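Local coordinates for mucus binding proteinn (Lactobacillus reuteri, PDB 4MT5), which probably helps lactobacilli adhere to gastrointestinal mucus by binding mucin, as one repeat of a long protein anchored in the cell wall, at residues Val6-Asp11 against Val68-Gly73; Glu91-Val96 against Pro105-Ala110; Val111-Gly116 against Val167-Lys172; Phe144-Ser149 against His159-Glu164. All coordinates share one frame; numbering follows the deposited sequence.

Contact 1: Val6-Asp11 against Val68-Gly73; sequences VKYVDD and VHFKHG
Two strands run side by side in the same direction here, 4.7 Å apart at their closest and 18° from exactly parallel, and they sort their side chains onto two unlike faces. On one face Tyr8, Val68 and Phe70 lie alongside each other, all pointing the same way. Both aromatic rings have CG anti to the carbonyl carbon, and they meet edge to edge, with Tyr8 CD1 3.7 Å from Phe70 CE2. Val68 leans its CB on the same Tyr8 CD1. Ile38 of helix 35-42 covers Val68 and Phe70, and the hydroxyl of Tyr8 bonds to that of Tyr32. Asp10 lies on this aromatic face too, and at the end of the strand its OD2 is met by His72 NE2 at 3.0 Å, a bent bond from above the carboxylate plane. On the other face Val9 lies alongside His69, and His69 ND1 donates to Asp11 OD1 at 2.7 Å, on the syn lone pair, although ring and carboxylate planes stand 52° apart. Between the side chains, Phe70 N donates to Val9 O at 2.7 Å, nearly along the C=O axis. This parallel pairing of strands 2-10 and 65-77, with helix 35-42 over one face, is consistent with the ubiquitin-like beta-grasp fold of the mucin-binding domain. Glu67 takes NE2 of His69, and Asp120 takes ND1 of His72. With carboxylates on both ring nitrogens, His69 and His72 would each probably be drawn toward the protonated, positively charged form.

Contact 2: Glu91-Val96 against Pro105-Ala110; sequences ETIHYV and PDSTTA
Tyr95 carries Ile93 CG2, from two residues back on its own strand, over one ring face, offset toward the rim, and turns an edge to the partner strand, where Tyr95 CD2 comes 3.3 Å from Pro105 O. Its OH end reaches on to Ser107 CB, which also packs on Ile93 CB at 3.9 Å. The backbones run antiparallel: Ile93 N donates to Ser107 O at 2.8 Å, nearly straight at 171°, and Glu91 pairs with Thr109 through bonds in both directions. Glu91, with CG anti to the backbone N and the chain extended beyond it, lies alongside Thr109, pointing the same way. A water joins them, donating to Glu91 OE1 at 2.7 Å and also reaching Thr109 OG1. On the opposite face His94 crosses Asp106 obliquely, ring and carboxylate 59° apart, and the bond from His94 ND1 to Asp106 OD1 is weak at 2.9 Å. A second water accepts from Tyr95 N and donates to the same OD1. These strands, 85-96 and 104-120, form a beta hairpin; strand 174-182 runs parallel to 85-96 along its other edge, and strand 142-148 lies across the face of Glu91, Tyr95, Ser107 and Thr109, setting Phe144 and Val147 against them.

Contact 3: Val111-Gly116 against Val167-Lys172; sequences VTFKRG and VTPDSK
Phe113 carries most of this contact, presenting one ring face to Pro169 while Val111 CG2, from its own strand, lies over the opposite face. The Phe113 and Pro169 side chains cross at about a right angle. Pro169 CD stands 4.0 Å from the centroid of the Phe113 ring and only 8° off its normal, a CH-pi contact, and Pro169 CG sits 3.8 Å from Phe113 CG. Trp132 also packs on both residues. The backbone of the loop follows the ring round to its tip, with Pro169 CA near CD2 and Val167 O 3.6 Å from Phe113 CZ. Phe113 CG is anti to its carbonyl carbon (chi1 -69°), which swings the ring toward the loop. An alanine in place of Phe113 would remove the whole ring and would probably leave Pro169 without its aromatic partner, loosening the loop against the strand. Val111 and Val167 make a slacker touch, sliding past each other in opposite directions with Val111 CG1 4.1 Å from Val167 CG2; Phe144 adds to their packing. Beyond Pro169 the loop departs from the strand, and no hydrogen bond joins the two segments. Asp170 and Lys172 are exposed, and this outer part is held by its own bonds: Thr168 N donates to Ser171 OG at 2.9 Å, and Asp170 N to Thr168 OG1 at 3.2 Å, the bond that makes an ST turn. The loop, leading from strand 161-167 into strand 174-182, packs its proline on an aromatic of the long strand 104-120, in the buried interior of the Muc B2-like domain.

Contact 4: Phe144-Ser149 against His159-Glu164; sequences FAAVPS and HQQINE
Ser149 turns OG anti to its carbonyl carbon (chi1 -50°), which puts OG on the same side as its backbone N, and both face the loop at His159 and Gln160, just before strand 161-162. Ser149 OG donates to His159 O at 2.7 Å, in the carbonyl plane, while Ser149 N donates to Gln160 O at 3.1 Å from above that carbonyl's plane. An alanine here would lose the OG bond and would probably hold the chain at His159 less firmly. Gln161 has CG in the crowded position between backbone N and carbonyl carbon (chi1 64°), then an extended chain that carries NE2 to within 4.1 Å of Ala146 CB. Gln161 CB lies beside Val147 O. Ile162 points CG1 anti to the backbone N and leads its end away from Val147, toward Ile93 and Lys176. At the far end Glu164, CG anti to the carbonyl carbon and extended beyond, lays CG 3.6 Å from Ala146 N. Val147 and Ile162 exchange backbone bonds, Ile162 N reaching Val147 O at 3.0 Å. Phe144 and Val147 pack instead on strands 85-96 and 104-120. This is a short antiparallel two-stranded sheet, exposed on one side and laid by the other against the main sheet of the Muc B2-like domain.

Along the chain contact 1 comes first, in the mucin-binding domain, and the other three follow in the Muc B2-like domain. The centres of contacts 1 and 2 are about 57 Å apart, on opposite sides of the chain's centre, yet strands 65-77 and 104-120 are neighbours in one sheet, so the two domains are joined end to end into an elongated rod. Contacts 2 and 3 share strand 104-120, their centres about 19 Å apart. Contact 4, its centre about 11 Å from that of contact 2, falls in sequence between the two segments of contact 3. Its Phe144 touches Val111 and Val167, and its Val147 and Ile162 meet Tyr95 and Ile93, so these three contacts pack against one another between the small sheet and the main sheet.

Contact 1: Val6-Asp11 against Val68-Gly73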
loop_
_atom_site.group_PDB
_atom_site.type_symbol
_atom_site.label_atom_id
_atom_site.label_comp_id
_atom_site.label_asym_id
_atom_site.label_seq_id
_atom_site.Cartn_x
_atom_site.Cartn_y
_atom_site.Cartn_z
ATOM N N VAL A 6 -23.811 -11.339 -25.661
ATOM C CA VAL A 6 -23.273 -10.143 -25.029
ATOM C C VAL A 6 -22.284 -10.619 -23.967
ATOM O O VAL A 6 -22.669 -11.300 -23.014
ATOM C CB VAL A 6 -24.399 -9.286 -24.416
ATOM C CG1 VAL A 6 -23.830 -8.069 -23.731
ATOM C CG2 VAL A 6 -25.389 -8.867 -25.491
ATOM N N LYS A 7 -21.005 -10.308 -24.158
ATOM C CA LYS A 7 -19.938 -10.931 -23.363
ATOM C C LYS A 7 -19.213 -9.879 -22.526
ATOM O O LYS A 7 -18.613 -8.949 -23.069
ATOM C CB LYS A 7 -18.958 -11.682 -24.284
ATOM C CG LYS A 7 -17.748 -12.285 -23.601
ATOM C CD LYS A 7 -17.000 -13.318 -24.483
ATOM C CE LYS A 7 -16.142 -12.653 -25.563
ATOM N NZ LYS A 7 -15.324 -13.624 -26.359
ATOM N N TYR A 8 -19.293 -10.021 -21.205
ATOM C CA TYR A 8 -18.661 -9.091 -20.277
ATOM C C TYR A 8 -17.316 -9.648 -19.851
ATOM O O TYR A 8 -17.255 -10.709 -19.232
ATOM C CB TYR A 8 -19.526 -8.902 -19.029
ATOM C CG TYR A 8 -20.905 -8.345 -19.269
ATOM C CD1 TYR A 8 -21.174 -7.002 -19.067
ATOM C CD2 TYR A 8 -21.948 -9.171 -19.693
ATOM C CE1 TYR A 8 -22.459 -6.487 -19.289
ATOM C CE2 TYR A 8 -23.227 -8.668 -19.920
ATOM C CZ TYR A 8 -23.475 -7.326 -19.713
ATOM O OH TYR A 8 -24.735 -6.826 -19.930
ATOM N N VAL A 9 -16.250 -8.909 -20.149
ATOM C CA VAL A 9 -14.884 -9.384 -19.955
ATOM C C VAL A 9 -14.076 -8.570 -18.942
ATOM O O VAL A 9 -14.003 -7.361 -19.019
ATOM C CB VAL A 9 -14.126 -9.350 -21.286
ATOM C CG1 VAL A 9 -12.726 -9.800 -21.087
ATOM C CG2 VAL A 9 -14.806 -10.224 -22.295
ATOM N N ASP A 10 -13.456 -9.260 -18.000
ATOM C CA ASP A 10 -12.473 -8.667 -17.094
ATOM C C ASP A 10 -11.081 -8.664 -17.736
ATOM O O ASP A 10 -10.401 -9.690 -17.759
ATOM C CB ASP A 10 -12.457 -9.447 -15.767
ATOM C CG ASP A 10 -11.312 -9.047 -14.857
ATOM O OD1 ASP A 10 -10.705 -7.974 -15.085
ATOM O OD2 ASP A 10 -11.025 -9.806 -13.898
ATOM N N ASP A 11 -10.660 -7.502 -18.232
ATOM C CA ASP A 11 -9.406 -7.384 -18.960
ATOM C C ASP A 11 -8.226 -7.680 -18.065
ATOM O O ASP A 11 -7.196 -8.148 -18.538
ATOM C CB ASP A 11 -9.247 -6.006 -19.616
ATOM C CG ASP A 11 -10.207 -5.795 -20.812
ATOM O OD1 ASP A 11 -10.975 -6.735 -21.129
ATOM O OD2 ASP A 11 -10.189 -4.702 -21.447
ATOM N N VAL A 68 -18.363 -6.280 -23.692
ATOM C CA VAL A 68 -18.285 -5.184 -22.734
ATOM C C VAL A 68 -17.022 -5.410 -21.919
ATOM O O VAL A 68 -16.939 -6.394 -21.191
ATOM C CB VAL A 68 -19.527 -5.145 -21.790
ATOM C CG1 VAL A 68 -19.404 -4.015 -20.789
ATOM C CG2 VAL A 68 -20.815 -4.988 -22.586
ATOM N N HIS A 69 -16.022 -4.542 -22.051
ATOM C CA HIS A 69 -14.761 -4.776 -21.332
ATOM C C HIS A 69 -14.658 -3.987 -20.003
ATOM O O HIS A 69 -15.093 -2.841 -19.901
ATOM C CB HIS A 69 -13.535 -4.528 -22.242
ATOM C CG HIS A 69 -13.379 -5.534 -23.345
ATOM N ND1 HIS A 69 -12.738 -6.745 -23.168
ATOM C CD2 HIS A 69 -13.782 -5.511 -24.640
ATOM C CE1 HIS A 69 -12.755 -7.422 -24.304
ATOM N NE2 HIS A 69 -13.384 -6.699 -25.211
ATOM N N PHE A 70 -14.100 -4.623 -18.983
ATOM C CA PHE A 70 -13.866 -3.971 -17.707
ATOM C C PHE A 70 -12.425 -4.160 -17.325
ATOM O O PHE A 70 -11.763 -5.037 -17.874
ATOM C CB PHE A 70 -14.691 -4.618 -16.613
ATOM C CG PHE A 70 -16.165 -4.451 -16.782
ATOM C CD1 PHE A 70 -16.846 -3.467 -16.086
ATOM C CD2 PHE A 70 -16.879 -5.288 -17.613
ATOM C CE1 PHE A 70 -18.204 -3.327 -16.220
ATOM C CE2 PHE A 70 -18.235 -5.144 -17.748
ATOM C CZ PHE A 70 -18.897 -4.163 -17.054
ATOM N N LYS A 71 -11.943 -3.339 -16.390
ATOM C CA LYS A 71 -10.667 -3.590 -15.699
ATOM C C LYS A 71 -10.891 -3.432 -14.207
ATOM O O LYS A 71 -11.904 -2.870 -13.784
ATOM C CB LYS A 71 -9.565 -2.638 -16.157
ATOM C CG LYS A 71 -9.890 -1.170 -15.924
ATOM C CD LYS A 71 -8.725 -0.272 -16.307
ATOM C CE LYS A 71 -9.194 1.154 -16.621
ATOM N NZ LYS A 71 -8.025 1.968 -17.085
ATOM N N HIS A 72 -9.959 -3.936 -13.409
ATOM C CA HIS A 72 -10.060 -3.802 -11.958
ATOM C C HIS A 72 -9.882 -2.358 -11.510
ATOM O O HIS A 72 -9.021 -1.636 -12.010
ATOM C CB HIS A 72 -9.027 -4.678 -11.256
ATOM C CG HIS A 72 -9.365 -6.135 -11.262
ATOM N ND1 HIS A 72 -8.719 -7.053 -10.458
ATOM C CD2 HIS A 72 -10.285 -6.836 -11.967
ATOM C CE1 HIS A 72 -9.225 -8.254 -10.669
ATOM N NE2 HIS A 72 -10.175 -8.151 -11.582
ATOM N N GLY A 73 -10.707 -1.944 -10.557
ATOM C CA GLY A 73 -10.561 -0.636 -9.959
ATOM C C GLY A 73 -9.340 -0.599 -9.076
ATOM O O GLY A 73 -8.999 -1.580 -8.420
#

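Contact 2: Glu91-Val96 against Pro105-Ala110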
loop_
_atom_site.group_PDB
_atom_site.type_symbol
_atom_site.label_atom_id
_atom_site.label_comp_id
_atom_site.label_asym_id
_atom_site.label_seq_id
_atom_site.Cartn_x
_atom_site.Cartn_y
_atom_site.Cartn_z
ATOM N N GLU A 91 15.815 4.763 19.039
ATOM C CA GLU A 91 17.084 4.501 19.701
ATOM C C GLU A 91 17.059 5.087 21.102
ATOM O O GLU A 91 16.646 6.236 21.305
ATOM C CB GLU A 91 18.231 5.118 18.914
ATOM C CG GLU A 91 19.580 5.027 19.600
ATOM C CD GLU A 91 20.623 5.892 18.922
ATOM O OE1 GLU A 91 20.465 7.129 18.960
ATOM O OE2 GLU A 91 21.586 5.340 18.337
ATOM N N THR A 92 17.505 4.290 22.066
ATOM C CA THR A 92 17.540 4.718 23.456
ATOM C C THR A 92 18.933 4.551 24.062
ATOM O O THR A 92 19.538 3.472 23.992
ATOM C CB THR A 92 16.513 3.944 24.307
ATOM O OG1 THR A 92 15.205 4.090 23.737
ATOM C CG2 THR A 92 16.496 4.472 25.728
ATOM N N ILE A 93 19.437 5.635 24.643
ATOM C CA ILE A 93 20.683 5.586 25.394
ATOM C C ILE A 93 20.398 5.694 26.882
ATOM O O ILE A 93 19.771 6.652 27.325
ATOM C CB ILE A 93 21.624 6.729 25.011
ATOM C CG1 ILE A 93 21.833 6.757 23.505
ATOM C CG2 ILE A 93 22.966 6.528 25.687
ATOM C CD1 ILE A 93 22.392 5.450 22.978
ATOM N N HIS A 94 20.847 4.701 27.645
ATOM C CA HIS A 94 20.791 4.759 29.109
ATOM C C HIS A 94 22.140 5.204 29.696
ATOM O O HIS A 94 23.200 4.713 29.297
ATOM C CB HIS A 94 20.382 3.406 29.711
ATOM C CG HIS A 94 19.014 2.945 29.308
ATOM N ND1 HIS A 94 17.876 3.682 29.556
ATOM C CD2 HIS A 94 18.602 1.813 28.683
ATOM C CE1 HIS A 94 16.824 3.027 29.096
ATOM N NE2 HIS A 94 17.237 1.893 28.556
ATOM N N TYR A 95 22.093 6.136 30.640
ATOM C CA TYR A 95 23.297 6.587 31.321
ATOM C C TYR A 95 23.264 6.202 32.814
ATOM O O TYR A 95 22.512 6.784 33.593
ATOM C CB TYR A 95 23.460 8.105 31.160
ATOM C CG TYR A 95 23.510 8.607 29.725
ATOM C CD1 TYR A 95 24.662 8.478 28.957
ATOM C CD2 TYR A 95 22.407 9.232 29.146
ATOM C CE1 TYR A 95 24.712 8.950 27.644
ATOM C CE2 TYR A 95 22.446 9.708 27.835
ATOM C CZ TYR A 95 23.602 9.564 27.091
ATOM O OH TYR A 95 23.642 10.032 25.795
ATOM N N VAL A 96 24.082 5.229 33.216
ATOM C CA VAL A 96 24.032 4.708 34.587
ATOM C C VAL A 96 25.360 4.771 35.346
ATOM O O VAL A 96 26.266 5.506 34.961
ATOM C CB VAL A 96 23.525 3.253 34.611
ATOM C CG1 VAL A 96 22.108 3.184 34.086
ATOM C CG2 VAL A 96 24.439 2.358 33.793
ATOM N N PRO A 105 19.662 11.823 32.212
ATOM C CA PRO A 105 18.408 11.456 31.530
ATOM C C PRO A 105 18.670 10.757 30.198
ATOM O O PRO A 105 19.670 11.050 29.546
ATOM C CB PRO A 105 17.712 12.802 31.313
ATOM C CG PRO A 105 18.793 13.824 31.409
ATOM C CD PRO A 105 19.771 13.278 32.410
ATOM N N ASP A 106 17.800 9.827 29.819
ATOM C CA ASP A 106 17.970 9.074 28.571
ATOM C C ASP A 106 17.997 9.961 27.318
ATOM O O ASP A 106 17.277 10.961 27.224
ATOM C CB ASP A 106 16.863 8.025 28.404
ATOM C CG ASP A 106 17.090 6.781 29.240
ATOM O OD1 ASP A 106 18.250 6.520 29.630
ATOM O OD2 ASP A 106 16.102 6.052 29.495
ATOM N N SER A 107 18.845 9.591 26.363
ATOM C CA SER A 107 18.759 10.151 25.026
ATOM C C SER A 107 17.854 9.242 24.220
ATOM O O SER A 107 18.070 8.024 24.145
ATOM C CB SER A 107 20.125 10.233 24.349
ATOM O OG SER A 107 19.990 10.643 22.994
ATOM N N THR A 108 16.830 9.835 23.627
ATOM C CA THR A 108 15.905 9.066 22.818
ATOM C C THR A 108 15.629 9.781 21.490
ATOM O O THR A 108 15.312 10.975 21.449
ATOM C CB THR A 108 14.625 8.690 23.627
ATOM O OG1 THR A 108 14.117 7.435 23.166
ATOM C CG2 THR A 108 13.534 9.767 23.552
ATOM N N THR A 109 15.819 9.057 20.394
ATOM C CA THR A 109 15.559 9.611 19.067
ATOM C C THR A 109 14.772 8.611 18.207
ATOM O O THR A 109 15.094 7.425 18.160
ATOM C CB THR A 109 16.874 10.044 18.373
ATOM O OG1 THR A 109 17.743 8.914 18.247
ATOM C CG2 THR A 109 17.589 11.118 19.195
ATOM N N ALA A 110 13.727 9.088 17.542
ATOM C CA ALA A 110 12.865 8.197 16.779
ATOM C C ALA A 110 12.903 8.503 15.283
ATOM O O ALA A 110 13.070 9.658 14.878
ATOM C CB ALA A 110 11.440 8.290 17.294
HETATM O O HOH W 1 18.992 8.013 21.056
HETATM O O HOH W 2 20.059 7.203 31.527
#

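Contact 3: Val111-Gly116 against Val167-Lys172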
loop_
_atom_site.group_PDB
_atom_site.type_symbol
_atom_site.label_atom_id
_atom_site.label_comp_id
_atom_site.label_asym_id
_atom_site.label_seq_id
_atom_site.Cartn_x
_atom_site.Cartn_y
_atom_site.Cartn_z
ATOM N N VAL A 111 12.751 7.467 14.464
ATOM C CA VAL A 111 12.505 7.663 13.037
ATOM C C VAL A 111 11.293 6.844 12.611
ATOM O O VAL A 111 11.187 5.667 12.935
ATOM C CB VAL A 111 13.738 7.338 12.156
ATOM C CG1 VAL A 111 14.226 5.939 12.408
ATOM C CG2 VAL A 111 13.412 7.528 10.686
ATOM N N THR A 112 10.362 7.494 11.917
ATOM C CA THR A 112 9.175 6.829 11.400
ATOM C C THR A 112 9.250 6.743 9.883
ATOM O O THR A 112 9.351 7.768 9.206
ATOM C CB THR A 112 7.879 7.572 11.793
ATOM O OG1 THR A 112 7.691 7.499 13.210
ATOM C CG2 THR A 112 6.671 6.952 11.115
ATOM N N PHE A 113 9.212 5.520 9.359
ATOM C CA PHE A 113 9.165 5.292 7.926
ATOM C C PHE A 113 7.706 5.166 7.510
ATOM O O PHE A 113 6.951 4.439 8.148
ATOM C CB PHE A 113 9.917 4.015 7.570
ATOM C CG PHE A 113 11.397 4.116 7.753
ATOM C CD1 PHE A 113 12.199 4.612 6.740
ATOM C CD2 PHE A 113 11.992 3.709 8.934
ATOM C CE1 PHE A 113 13.567 4.705 6.900
ATOM C CE2 PHE A 113 13.362 3.799 9.101
ATOM C CZ PHE A 113 14.150 4.298 8.081
ATOM N N LYS A 114 7.305 5.879 6.460
ATOM C CA LYS A 114 5.927 5.837 5.974
ATOM C C LYS A 114 5.937 5.565 4.482
ATOM O O LYS A 114 6.817 6.058 3.778
ATOM C CB LYS A 114 5.225 7.171 6.232
ATOM C CG LYS A 114 4.777 7.387 7.663
ATOM C CD LYS A 114 4.421 8.840 7.920
ATOM C CE LYS A 114 3.404 8.965 9.047
ATOM N NZ LYS A 114 3.264 10.371 9.526
ATOM N N ARG A 115 4.984 4.773 3.991
ATOM C CA ARG A 115 4.815 4.615 2.538
ATOM C C ARG A 115 3.377 4.397 2.127
ATOM O O ARG A 115 2.565 3.861 2.884
ATOM C CB ARG A 115 5.681 3.486 1.957
ATOM C CG ARG A 115 5.192 2.081 2.276
ATOM C CD ARG A 115 6.016 1.033 1.542
ATOM N NE ARG A 115 5.769 -0.324 2.035
ATOM C CZ ARG A 115 6.488 -1.392 1.691
ATOM N NH1 ARG A 115 7.503 -1.270 0.850
ATOM N NH2 ARG A 115 6.184 -2.582 2.183
ATOM N N GLY A 116 3.064 4.811 0.911
ATOM C CA GLY A 116 1.761 4.535 0.349
ATOM C C GLY A 116 1.765 3.212 -0.392
ATOM O O GLY A 116 2.801 2.566 -0.532
ATOM N N VAL A 167 19.624 2.590 9.860
ATOM C CA VAL A 167 18.476 1.710 10.034
ATOM C C VAL A 167 17.540 1.735 8.817
ATOM O O VAL A 167 17.399 2.758 8.148
ATOM C CB VAL A 167 17.699 2.066 11.319
ATOM C CG1 VAL A 167 18.538 1.755 12.541
ATOM C CG2 VAL A 167 17.306 3.527 11.312
ATOM N N THR A 168 16.920 0.592 8.529
ATOM C CA THR A 168 15.912 0.486 7.479
ATOM C C THR A 168 14.555 0.322 8.162
ATOM O O THR A 168 14.498 0.198 9.385
ATOM C CB THR A 168 16.173 -0.736 6.583
ATOM O OG1 THR A 168 15.925 -1.934 7.330
ATOM C CG2 THR A 168 17.595 -0.723 6.046
ATOM N N PRO A 169 13.454 0.330 7.386
ATOM C CA PRO A 169 12.147 0.096 8.021
ATOM C C PRO A 169 12.065 -1.233 8.790
ATOM O O PRO A 169 11.279 -1.391 9.732
ATOM C CB PRO A 169 11.190 0.064 6.829
ATOM C CG PRO A 169 11.844 0.919 5.813
ATOM C CD PRO A 169 13.313 0.749 5.976
ATOM N N ASP A 170 12.895 -2.181 8.381
ATOM C CA ASP A 170 12.830 -3.527 8.920
ATOM C C ASP A 170 13.544 -3.634 10.273
ATOM O O ASP A 170 13.163 -4.446 11.122
ATOM C CB ASP A 170 13.408 -4.515 7.896
ATOM C CG ASP A 170 12.762 -4.367 6.507
ATOM O OD1 ASP A 170 11.504 -4.310 6.425
ATOM O OD2 ASP A 170 13.513 -4.292 5.501
ATOM N N SER A 171 14.548 -2.778 10.465
ATOM C CA SER A 171 15.454 -2.817 11.616
ATOM C C SER A 171 14.780 -2.920 12.993
ATOM O O SER A 171 13.631 -2.494 13.170
ATOM C CB SER A 171 16.391 -1.595 11.591
ATOM O OG SER A 171 17.200 -1.564 10.423
ATOM N N LYS A 172 15.519 -3.493 13.951
ATOM C CA LYS A 172 15.110 -3.574 15.363
ATOM C C LYS A 172 15.596 -2.368 16.163
ATOM O O LYS A 172 16.693 -1.855 15.921
ATOM C CB LYS A 172 15.668 -4.831 16.026
ATOM C CG LYS A 172 15.280 -6.141 15.375
ATOM C CD LYS A 172 15.933 -7.291 16.119
ATOM C CE LYS A 172 15.944 -8.559 15.286
ATOM N NZ LYS A 172 16.802 -9.613 15.906
#

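Contact 4: Phe144-Ser149 against His159-Glu164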
loop_
_atom_site.group_PDB
_atom_site.type_symbol
_atom_site.label_atom_id
_atom_site.label_comp_id
_atom_site.label_asym_id
_atom_site.label_seq_id
_atom_site.Cartn_x
_atom_site.Cartn_y
_atom_site.Cartn_z
ATOM N N PHE A 144 21.334 7.389 12.339
ATOM C CA PHE A 144 21.196 8.105 13.584
ATOM C C PHE A 144 22.482 8.867 13.822
ATOM O O PHE A 144 23.574 8.302 13.686
ATOM C CB PHE A 144 20.935 7.138 14.725
ATOM C CG PHE A 144 19.505 6.732 14.850
ATOM C CD1 PHE A 144 18.516 7.688 15.056
ATOM C CD2 PHE A 144 19.142 5.396 14.777
ATOM C CE1 PHE A 144 17.185 7.320 15.181
ATOM C CE2 PHE A 144 17.814 5.017 14.901
ATOM C CZ PHE A 144 16.831 5.983 15.103
ATOM N N ALA A 145 22.359 10.151 14.149
ATOM C CA ALA A 145 23.528 10.937 14.507
ATOM C C ALA A 145 24.173 10.285 15.722
ATOM O O ALA A 145 23.473 9.911 16.664
ATOM C CB ALA A 145 23.134 12.367 14.815
ATOM N N ALA A 146 25.492 10.109 15.686
ATOM C CA ALA A 146 26.217 9.637 16.860
ATOM C C ALA A 146 25.942 10.582 18.032
ATOM O O ALA A 146 25.884 11.804 17.856
ATOM C CB ALA A 146 27.706 9.552 16.568
ATOM N N VAL A 147 25.735 10.018 19.219
ATOM C CA VAL A 147 25.464 10.835 20.409
ATOM C C VAL A 147 26.635 10.853 21.399
ATOM O O VAL A 147 27.128 9.799 21.836
ATOM C CB VAL A 147 24.147 10.435 21.141
ATOM C CG1 VAL A 147 24.116 11.009 22.548
ATOM C CG2 VAL A 147 22.936 10.908 20.361
ATOM N N PRO A 148 27.096 12.068 21.734
ATOM C CA PRO A 148 28.132 12.286 22.742
ATOM C C PRO A 148 27.557 12.053 24.129
ATOM O O PRO A 148 26.521 12.645 24.473
ATOM C CB PRO A 148 28.478 13.773 22.572
ATOM C CG PRO A 148 27.941 14.154 21.234
ATOM C CD PRO A 148 26.713 13.327 21.073
ATOM N N SER A 149 28.210 11.185 24.899
ATOM C CA SER A 149 27.899 11.026 26.314
ATOM C C SER A 149 28.173 12.361 27.000
ATOM O O SER A 149 29.250 12.933 26.813
ATOM C CB SER A 149 28.792 9.948 26.937
ATOM O OG SER A 149 28.794 8.753 26.174
ATOM N N HIS A 159 32.197 4.730 27.355
ATOM C CA HIS A 159 32.154 5.056 25.927
ATOM C C HIS A 159 31.985 6.565 25.808
ATOM O O HIS A 159 30.994 7.116 26.288
ATOM C CB HIS A 159 30.979 4.365 25.223
ATOM C CG HIS A 159 31.047 2.870 25.238
ATOM N ND1 HIS A 159 32.181 2.170 24.880
ATOM C CD2 HIS A 159 30.115 1.940 25.554
ATOM C CE1 HIS A 159 31.948 0.873 24.984
ATOM N NE2 HIS A 159 30.701 0.706 25.392
ATOM N N GLN A 160 32.945 7.232 25.174
ATOM C CA GLN A 160 32.895 8.689 25.033
ATOM C C GLN A 160 31.652 9.146 24.249
ATOM O O GLN A 160 31.080 10.215 24.505
ATOM C CB GLN A 160 34.187 9.204 24.383
ATOM C CG GLN A 160 34.253 10.722 24.196
ATOM C CD GLN A 160 33.952 11.494 25.475
ATOM O OE1 GLN A 160 34.770 11.537 26.404
ATOM N NE2 GLN A 160 32.768 12.110 25.528
ATOM N N GLN A 161 31.239 8.315 23.301
ATOM C CA GLN A 161 30.020 8.542 22.551
ATOM C C GLN A 161 29.592 7.204 21.988
ATOM O O GLN A 161 30.402 6.285 21.852
ATOM C CB GLN A 161 30.274 9.505 21.394
ATOM C CG GLN A 161 31.249 8.947 20.366
ATOM C CD GLN A 161 31.198 9.671 19.034
ATOM O OE1 GLN A 161 30.919 10.874 18.970
ATOM N NE2 GLN A 161 31.471 8.935 17.958
ATOM N N ILE A 162 28.321 7.075 21.653
ATOM C CA ILE A 162 27.942 5.907 20.885
ATOM C C ILE A 162 27.790 6.300 19.410
ATOM O O ILE A 162 27.365 7.419 19.089
ATOM C CB ILE A 162 26.712 5.202 21.463
ATOM C CG1 ILE A 162 26.551 3.809 20.822
ATOM C CG2 ILE A 162 25.483 6.091 21.316
ATOM C CD1 ILE A 162 27.848 2.967 20.750
ATOM N N ASN A 163 28.177 5.379 18.530
ATOM C CA ASN A 163 28.357 5.649 17.104
ATOM C C ASN A 163 27.130 6.109 16.332
ATOM O O ASN A 163 26.050 6.331 16.883
ATOM C CB ASN A 163 28.907 4.398 16.414
ATOM C CG ASN A 163 30.227 3.954 16.996
ATOM O OD1 ASN A 163 30.754 4.594 17.906
ATOM N ND2 ASN A 163 30.771 2.857 16.477
ATOM N N GLU A 164 27.326 6.260 15.029
ATOM C CA GLU A 164 26.210 6.360 14.116
ATOM C C GLU A 164 25.772 4.945 13.828
ATOM O O GLU A 164 26.587 4.011 13.839
ATOM C CB GLU A 164 26.633 6.990 12.805
ATOM C CG GLU A 164 26.871 8.463 12.849
ATOM C CD GLU A 164 27.198 8.989 11.472
ATOM O OE1 GLU A 164 27.798 8.226 10.676
ATOM O OE2 GLU A 164 26.836 10.150 11.177
#